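Side-chain contacts in ESX-5 secretion-associated protein EspG5 (PDB 6VJ5), which acts as a specific chaperone for cognate PE/PPE proteins, preventing aggregation of PE/PPE dimers, and is required for secretion of LipY and PE31/PPE18: residues 15-20 against 73-78; 225-230 against 236-241. All coordinates share one frame; numbering follows the deposited sequence.

Contact 1: residues 15-20 against 73-78; sequences DGFWML and ARMRVL
Phe17 and Leu20 of helix 15-20 meet Met75 and Leu78 of helix 73-78 where the two helices cross at right angles, their axes coming no closer than 12.1 Å. That spacing is too wide for backbone to touch backbone; even the nearest CA atoms, those of Leu20 and Met75, are 8.2 Å apart, and side chains bridge the gap. Met75 does most of the work. Its chain is bent at both chi2 and chi3, which curls the terminal methyl over one face of the Phe17 ring. Met75 CE stands 3.8 Å from the centroid of the Phe17 ring and 24° off the ring normal, a CH-pi contact shifted toward the rim carrying CZ and CE2. The sulfur lies farther out: Met75 SD is 4.7 Å from the same Phe17 centroid and approaches obliquely, which makes this a Met-aromatic contact in which the methyl presses on the face while the sulfur hangs off to one side. Phe17 reaches across because its CG is anti to the backbone N (chi1 -167°), and it runs antiparallel to Met75, side by side. At the edge of the ring, near its plane, Leu78 CD1 sits 4.1 Å from Phe17 CZ. Leu20 adds a second support for the methyl, its CB lying 3.9 Å from Met75 CE. No hydrogen bond joins the segments, so this is purely apolar packing among buried residues. Beyond the pair, Leu20 and Met19 rest on Met56 of helix 51-58. Leu78, with Val77 beside it, packs on strands 115-123 and 126-133 through Ala121 and Ala130, while Met75 faces Phe17 and Leu20; helix 73-78 therefore lies between the sheet and the N-terminal helix. Arg74 adds a salt bridge to Asp141 at the end of strand 136-141.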
ATOM      1  N   ASP C  15       1.491  12.488  -9.435  1.00 68.20           N
ATOM      2  CA  ASP C  15       2.703  11.684  -9.336  1.00 69.47           C
ATOM      3  C   ASP C  15       3.848  12.500  -8.754  1.00 64.76           C
ATOM      4  O   ASP C  15       4.553  12.045  -7.847  1.00 63.60           O
ATOM      5  CB  ASP C  15       3.077  11.133 -10.714  1.00 75.75           C
ATOM      6  CG  ASP C  15       2.206   9.968 -11.133  1.00 80.57           C
ATOM      7  OD1 ASP C  15       1.737   9.227 -10.242  1.00 77.79           O
ATOM      8  OD2 ASP C  15       1.996   9.789 -12.351  1.00 79.86           O
ATOM      9  N   GLY C  16       4.047  13.717  -9.263  1.00 62.72           N
ATOM     10  CA  GLY C  16       5.141  14.542  -8.777  1.00 61.04           C
ATOM     11  C   GLY C  16       4.991  14.918  -7.315  1.00 61.91           C
ATOM     12  O   GLY C  16       5.971  14.939  -6.567  1.00 62.39           O
ATOM     13  N   PHE C  17       3.765  15.219  -6.886  1.00 57.32           N
ATOM     14  CA  PHE C  17       3.567  15.561  -5.483  1.00 60.42           C
ATOM     15  C   PHE C  17       3.911  14.389  -4.575  1.00 70.28           C
ATOM     16  O   PHE C  17       4.385  14.589  -3.450  1.00 68.13           O
ATOM     17  CB  PHE C  17       2.129  15.999  -5.232  1.00 52.69           C
ATOM     18  CG  PHE C  17       1.931  16.647  -3.897  1.00 49.43           C
ATOM     19  CD1 PHE C  17       1.758  15.881  -2.756  1.00 59.31           C
ATOM     20  CD2 PHE C  17       1.938  18.023  -3.780  1.00 61.38           C
ATOM     21  CE1 PHE C  17       1.583  16.477  -1.526  1.00 63.16           C
ATOM     22  CE2 PHE C  17       1.764  18.626  -2.549  1.00 56.74           C
ATOM     23  CZ  PHE C  17       1.587  17.852  -1.422  1.00 58.06           C
ATOM     24  N   TRP C  18       3.663  13.163  -5.036  1.00 68.45           N
ATOM     25  CA  TRP C  18       3.994  11.991  -4.236  1.00 74.56           C
ATOM     26  C   TRP C  18       5.501  11.777  -4.151  1.00 72.09           C
ATOM     27  O   TRP C  18       5.999  11.334  -3.113  1.00 68.18           O
ATOM     28  CB  TRP C  18       3.297  10.766  -4.821  1.00 69.65           C
ATOM     29  CG  TRP C  18       3.776   9.457  -4.302  1.00 70.86           C
ATOM     30  CD1 TRP C  18       3.384   8.835  -3.153  1.00 75.04           C
ATOM     31  CD2 TRP C  18       4.726   8.592  -4.924  1.00 67.31           C
ATOM     32  NE1 TRP C  18       4.036   7.632  -3.020  1.00 55.60           N
ATOM     33  CE2 TRP C  18       4.868   7.462  -4.095  1.00 69.86           C
ATOM     34  CE3 TRP C  18       5.477   8.665  -6.100  1.00 62.74           C
ATOM     35  CZ2 TRP C  18       5.728   6.415  -4.405  1.00 71.69           C
ATOM     36  CZ3 TRP C  18       6.324   7.627  -6.407  1.00 74.08           C
ATOM     37  CH2 TRP C  18       6.441   6.513  -5.565  1.00 74.38           C
ATOM     38  N   MET C  19       6.241  12.095  -5.213  1.00 61.75           N
ATOM     39  CA  MET C  19       7.690  11.944  -5.158  1.00 71.59           C
ATOM     40  C   MET C  19       8.306  12.922  -4.167  1.00 62.79           C
ATOM     41  O   MET C  19       9.187  12.547  -3.386  1.00 59.50           O
ATOM     42  CB  MET C  19       8.275  12.128  -6.553  1.00 64.26           C
ATOM     43  CG  MET C  19       7.535  11.301  -7.592  1.00 79.24           C
ATOM     44  SD  MET C  19       8.528  10.816  -9.009  1.00 87.85           S
ATOM     45  CE  MET C  19       9.044  12.422  -9.605  1.00 90.37           C
ATOM     46  N   LEU C  20       7.853  14.177  -4.171  1.00 55.15           N
ATOM     47  CA  LEU C  20       8.340  15.126  -3.175  1.00 66.35           C
ATOM     48  C   LEU C  20       8.100  14.598  -1.770  1.00 66.24           C
ATOM     49  O   LEU C  20       8.974  14.694  -0.901  1.00 68.27           O
ATOM     50  CB  LEU C  20       7.660  16.478  -3.364  1.00 62.66           C
ATOM     51  CG  LEU C  20       7.780  17.039  -4.782  1.00 66.38           C
ATOM     52  CD1 LEU C  20       6.926  18.278  -4.947  1.00 69.05           C
ATOM     53  CD2 LEU C  20       9.235  17.342  -5.108  1.00 68.44           C
ATOM     54  N   ALA C  73      10.244  23.594   2.676  1.00 69.76           N
ATOM     55  CA  ALA C  73       9.681  24.195   3.879  1.00 70.07           C
ATOM     56  C   ALA C  73       8.158  24.202   3.824  1.00 76.69           C
ATOM     57  O   ALA C  73       7.495  23.938   4.833  1.00 72.69           O
ATOM     58  CB  ALA C  73      10.221  25.613   4.060  1.00 72.29           C
ATOM     59  N   ARG C  74       7.587  24.492   2.652  1.00 74.98           N
ATOM     60  CA  ARG C  74       6.133  24.498   2.521  1.00 77.68           C
ATOM     61  C   ARG C  74       5.558  23.097   2.694  1.00 75.23           C
ATOM     62  O   ARG C  74       4.517  22.926   3.338  1.00 69.69           O
ATOM     63  CB  ARG C  74       5.733  25.079   1.166  1.00 61.30           C
ATOM     64  CG  ARG C  74       6.419  26.399   0.838  1.00 67.65           C
ATOM     65  CD  ARG C  74       5.738  27.133  -0.306  1.00 72.23           C
ATOM     66  NE  ARG C  74       6.304  28.468  -0.493  1.00 78.52           N
ATOM     67  CZ  ARG C  74       7.334  28.740  -1.287  1.00 73.31           C
ATOM     68  NH1 ARG C  74       7.914  27.773  -1.983  1.00 73.58           N
ATOM     69  NH2 ARG C  74       7.783  29.982  -1.390  1.00 89.26           N
ATOM     70  N   MET C  75       6.222  22.084   2.130  1.00 70.55           N
ATOM     71  CA  MET C  75       5.741  20.715   2.270  1.00 55.49           C
ATOM     72  C   MET C  75       5.733  20.272   3.725  1.00 67.19           C
ATOM     73  O   MET C  75       4.890  19.458   4.124  1.00 66.90           O
ATOM     74  CB  MET C  75       6.616  19.768   1.452  1.00 56.74           C
ATOM     75  CG  MET C  75       6.720  20.138  -0.006  1.00 67.12           C
ATOM     76  SD  MET C  75       5.125  19.986  -0.820  1.00 74.20           S
ATOM     77  CE  MET C  75       5.014  18.203  -0.996  1.00 68.54           C
ATOM     78  N   ARG C  76       6.668  20.780   4.527  1.00 73.96           N
ATOM     79  CA  ARG C  76       6.715  20.399   5.934  1.00 71.97           C
ATOM     80  C   ARG C  76       5.542  20.983   6.706  1.00 71.13           C
ATOM     81  O   ARG C  76       5.126  20.413   7.721  1.00 71.79           O
ATOM     82  CB  ARG C  76       8.036  20.850   6.547  1.00 76.69           C
ATOM     83  CG  ARG C  76       9.251  20.193   5.913  1.00 89.50           C
ATOM     84  CD  ARG C  76       9.699  18.990   6.715  1.00101.58           C
ATOM     85  NE  ARG C  76      10.563  18.098   5.946  1.00101.44           N
ATOM     86  CZ  ARG C  76      11.799  18.396   5.559  1.00 92.83           C
ATOM     87  NH1 ARG C  76      12.326  19.579   5.851  1.00 85.55           N
ATOM     88  NH2 ARG C  76      12.506  17.511   4.867  1.00 84.44           N
ATOM     89  N   VAL C  77       5.002  22.114   6.254  1.00 70.10           N
ATOM     90  CA  VAL C  77       3.793  22.646   6.871  1.00 77.83           C
ATOM     91  C   VAL C  77       2.619  21.713   6.601  1.00 75.27           C
ATOM     92  O   VAL C  77       1.903  21.303   7.523  1.00 70.73           O
ATOM     93  CB  VAL C  77       3.514  24.070   6.358  1.00 76.84           C
ATOM     94  CG1 VAL C  77       2.427  24.736   7.190  1.00 68.76           C
ATOM     95  CG2 VAL C  77       4.789  24.909   6.377  1.00 77.96           C
ATOM     96  N   LEU C  78       2.418  21.350   5.330  1.00 71.30           N
ATOM     97  CA  LEU C  78       1.372  20.393   4.982  1.00 73.81           C
ATOM     98  C   LEU C  78       1.570  19.077   5.727  1.00 66.41           C
ATOM     99  O   LEU C  78       0.601  18.421   6.130  1.00 63.40           O
ATOM    100  CB  LEU C  78       1.364  20.154   3.470  1.00 66.23           C
ATOM    101  CG  LEU C  78       1.324  21.382   2.561  1.00 64.63           C
ATOM    102  CD1 LEU C  78       1.678  21.015   1.124  1.00 63.43           C
ATOM    103  CD2 LEU C  78      -0.045  22.049   2.605  1.00 65.70           C
TER

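Contact 2: residues 225-230 against 236-241; sequences VYARQY and GPSASV
Gln229 and Gly236 grip each other through two backbone hydrogen bonds, Gln229 N to Gly236 O at 3.0 Å and Gly236 N to Gln229 O at 3.1 Å. They form an antiparallel hydrogen-bonded pair at the tight end of the contact. Next along, Arg228 and Pro237 make the non-hydrogen-bonded pair, with CA atoms 4.3 Å apart and Arg228 CG packed 3.6 Å from Gly236 O. Ser238 N then gives a 2.8 Å bond to Ala227 O. From here segment 236-241 swings outward, and the Ser238 hydroxyl spans the gap. With chi1 at 54°, OG lies between the backbone N and the carbonyl carbon of its own residue. Ser238 OG accepts the Ala227 N-H at 3.2 Å, along a nearly straight 163° bond, and donates to Ser240 O at 2.9 Å. The hydroxyl thus takes the place of a backbone acceptor and ties the loop back on itself. Contact resumes at Val241, whose CG1 comes within 3.3 Å of Val225 O and whose CG2 packs on Tyr226 CB.

The Tyr226 hydroxyl and the Arg228 guanidinium, on one face of the hairpin, converge on Glu32 OE2, by a hydrogen bond and a salt bridge respectively. Tyr226, Arg228, Pro237 and Val241 also pack on a chain of another protein, and Val241 O accepts a hydrogen bond from a polar side chain of it, whereas Ala227 and Ser238 pack against helix 275-286 on the other face. This is a beta hairpin whose second strand is interrupted by a short loop that shifts the pairing by two residues. The contact with a second protein is consistent with the central sheet of an EspG chaperone receiving its PE/PPE client.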
ATOM      1  N   VAL C 225     -16.644  24.368   3.870  1.00 53.91           N
ATOM      2  CA  VAL C 225     -15.469  24.886   4.561  1.00 44.94           C
ATOM      3  C   VAL C 225     -15.457  24.328   5.975  1.00 53.16           C
ATOM      4  O   VAL C 225     -16.454  24.429   6.697  1.00 48.22           O
ATOM      5  CB  VAL C 225     -15.453  26.426   4.591  1.00 51.91           C
ATOM      6  CG1 VAL C 225     -14.161  26.929   5.218  1.00 51.04           C
ATOM      7  CG2 VAL C 225     -15.634  26.986   3.188  1.00 53.73           C
ATOM      8  N   TYR C 226     -14.324  23.751   6.373  1.00 57.83           N
ATOM      9  CA  TYR C 226     -14.161  23.194   7.708  1.00 53.57           C
ATOM     10  C   TYR C 226     -12.678  23.183   8.050  1.00 49.37           C
ATOM     11  O   TYR C 226     -11.822  23.490   7.213  1.00 54.56           O
ATOM     12  CB  TYR C 226     -14.767  21.792   7.799  1.00 49.14           C
ATOM     13  CG  TYR C 226     -14.202  20.826   6.785  1.00 51.47           C
ATOM     14  CD1 TYR C 226     -14.648  20.834   5.469  1.00 54.76           C
ATOM     15  CD2 TYR C 226     -13.226  19.906   7.143  1.00 52.58           C
ATOM     16  CE1 TYR C 226     -14.137  19.959   4.538  1.00 49.56           C
ATOM     17  CE2 TYR C 226     -12.707  19.021   6.215  1.00 53.26           C
ATOM     18  CZ  TYR C 226     -13.168  19.052   4.915  1.00 44.76           C
ATOM     19  OH  TYR C 226     -12.657  18.179   3.985  1.00 46.20           O
ATOM     20  N   ALA C 227     -12.377  22.833   9.298  1.00 53.52           N
ATOM     21  CA  ALA C 227     -11.013  22.924   9.798  1.00 65.45           C
ATOM     22  C   ALA C 227     -10.671  21.713  10.657  1.00 58.50           C
ATOM     23  O   ALA C 227     -11.547  20.992  11.141  1.00 56.37           O
ATOM     24  CB  ALA C 227     -10.801  24.209  10.613  1.00 61.34           C
ATOM     25  N   ARG C 228      -9.367  21.519  10.854  1.00 66.97           N
ATOM     26  CA  ARG C 228      -8.826  20.401  11.617  1.00 64.36           C
ATOM     27  C   ARG C 228      -7.659  20.907  12.452  1.00 63.02           C
ATOM     28  O   ARG C 228      -6.825  21.676  11.962  1.00 60.95           O
ATOM     29  CB  ARG C 228      -8.385  19.273  10.675  1.00 56.93           C
ATOM     30  CG  ARG C 228      -8.649  17.871  11.202  1.00 66.44           C
ATOM     31  CD  ARG C 228      -8.704  16.826  10.067  1.00 58.58           C
ATOM     32  NE  ARG C 228      -7.960  17.245   8.881  1.00 51.19           N
ATOM     33  CZ  ARG C 228      -8.464  17.283   7.651  1.00 50.07           C
ATOM     34  NH1 ARG C 228      -7.711  17.688   6.645  1.00 48.64           N
ATOM     35  NH2 ARG C 228      -9.710  16.894   7.418  1.00 56.30           N
ATOM     36  N   GLN C 229      -7.616  20.492  13.717  1.00 70.18           N
ATOM     37  CA  GLN C 229      -6.583  20.905  14.657  1.00 70.29           C
ATOM     38  C   GLN C 229      -5.830  19.685  15.174  1.00 80.77           C
ATOM     39  O   GLN C 229      -6.387  18.587  15.270  1.00 73.18           O
ATOM     40  CB  GLN C 229      -7.189  21.675  15.834  1.00 70.82           C
ATOM     41  CG  GLN C 229      -6.415  22.912  16.238  1.00 77.69           C
ATOM     42  CD  GLN C 229      -7.082  23.668  17.372  1.00 80.26           C
ATOM     43  OE1 GLN C 229      -7.999  23.162  18.019  1.00 68.54           O
ATOM     44  NE2 GLN C 229      -6.624  24.889  17.618  1.00 84.76           N
ATOM     45  N   TYR C 230      -4.555  19.888  15.517  1.00 91.38           N
ATOM     46  CA  TYR C 230      -3.674  18.800  15.923  1.00 91.57           C
ATOM     47  C   TYR C 230      -2.934  19.140  17.212  1.00 92.92           C
ATOM     48  O   TYR C 230      -2.275  20.181  17.299  1.00 96.09           O
ATOM     49  CB  TYR C 230      -2.647  18.482  14.822  1.00 75.17           C
ATOM     50  CG  TYR C 230      -3.248  18.080  13.496  1.00 77.14           C
ATOM     51  CD1 TYR C 230      -3.690  16.782  13.284  1.00 73.16           C
ATOM     52  CD2 TYR C 230      -3.367  18.992  12.454  1.00 80.32           C
ATOM     53  CE1 TYR C 230      -4.243  16.403  12.077  1.00 78.87           C
ATOM     54  CE2 TYR C 230      -3.917  18.622  11.240  1.00 74.15           C
ATOM     55  CZ  TYR C 230      -4.353  17.325  11.059  1.00 76.07           C
ATOM     56  OH  TYR C 230      -4.905  16.938   9.860  1.00 72.67           O
ATOM     57  N   GLY C 236      -8.601  16.420  15.612  1.00 74.47           N
ATOM     58  CA  GLY C 236     -10.022  16.675  15.689  1.00 64.22           C
ATOM     59  C   GLY C 236     -10.521  17.716  14.706  1.00 66.74           C
ATOM     60  O   GLY C 236      -9.881  18.750  14.477  1.00 53.34           O
ATOM     61  N   PRO C 237     -11.688  17.469  14.114  1.00 62.09           N
ATOM     62  CA  PRO C 237     -12.270  18.427  13.173  1.00 57.81           C
ATOM     63  C   PRO C 237     -13.119  19.467  13.892  1.00 51.92           C
ATOM     64  O   PRO C 237     -13.494  19.310  15.056  1.00 55.06           O
ATOM     65  CB  PRO C 237     -13.148  17.537  12.285  1.00 55.92           C
ATOM     66  CG  PRO C 237     -13.695  16.538  13.275  1.00 62.01           C
ATOM     67  CD  PRO C 237     -12.562  16.287  14.282  1.00 67.94           C
ATOM     68  N   SER C 238     -13.429  20.538  13.165  1.00 55.20           N
ATOM     69  CA  SER C 238     -14.390  21.514  13.664  1.00 54.71           C
ATOM     70  C   SER C 238     -15.767  20.867  13.753  1.00 51.58           C
ATOM     71  O   SER C 238     -16.200  20.176  12.826  1.00 56.99           O
ATOM     72  CB  SER C 238     -14.440  22.742  12.760  1.00 50.59           C
ATOM     73  OG  SER C 238     -14.691  22.378  11.417  1.00 57.59           O
ATOM     74  N   ALA C 239     -16.452  21.081  14.877  1.00 51.32           N
ATOM     75  CA  ALA C 239     -17.778  20.505  15.052  1.00 54.07           C
ATOM     76  C   ALA C 239     -18.765  21.041  14.027  1.00 56.52           C
ATOM     77  O   ALA C 239     -19.789  20.400  13.769  1.00 58.35           O
ATOM     78  CB  ALA C 239     -18.291  20.780  16.468  1.00 51.69           C
ATOM     79  N   SER C 240     -18.464  22.188  13.422  1.00 58.27           N
ATOM     80  CA  SER C 240     -19.351  22.857  12.487  1.00 52.64           C
ATOM     81  C   SER C 240     -18.696  22.957  11.117  1.00 59.37           C
ATOM     82  O   SER C 240     -17.472  23.066  11.002  1.00 56.17           O
ATOM     83  CB  SER C 240     -19.707  24.264  12.986  1.00 60.61           C
ATOM     84  OG  SER C 240     -20.298  25.032  11.956  1.00 61.12           O
ATOM     85  N   VAL C 241     -19.529  22.922  10.079  1.00 46.10           N
ATOM     86  CA  VAL C 241     -19.095  23.122   8.703  1.00 45.36           C
ATOM     87  C   VAL C 241     -19.879  24.289   8.122  1.00 50.94           C
ATOM     88  O   VAL C 241     -21.077  24.435   8.387  1.00 50.24           O
ATOM     89  CB  VAL C 241     -19.300  21.857   7.845  1.00 43.37           C
ATOM     90  CG1 VAL C 241     -18.771  22.080   6.425  1.00 43.11           C
ATOM     91  CG2 VAL C 241     -18.624  20.655   8.488  1.00 54.83           C
TER

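Overall arrangement
From the N terminus, contact 1 comes first: it closes a loop of 52 residues that includes helix 51-58 and the small hairpin 62-67, bringing helix 69-79 back against helix 14-23. The chain then builds strands 83-91 through 136-141 and several helices before contact 2 closes the short turn between strands 221-231 and 234-247. The two are in series, neither nested nor crossed. Their centres are 22 Å apart, with nearest atoms about 7 Å apart, so they do not meet directly. Strand 83-91 links them, following helix 69-79 in sequence and pairing with strand 221-231. Contact 1 ties a helical layer at one flank; contact 2 joins two strands inside the large sheet.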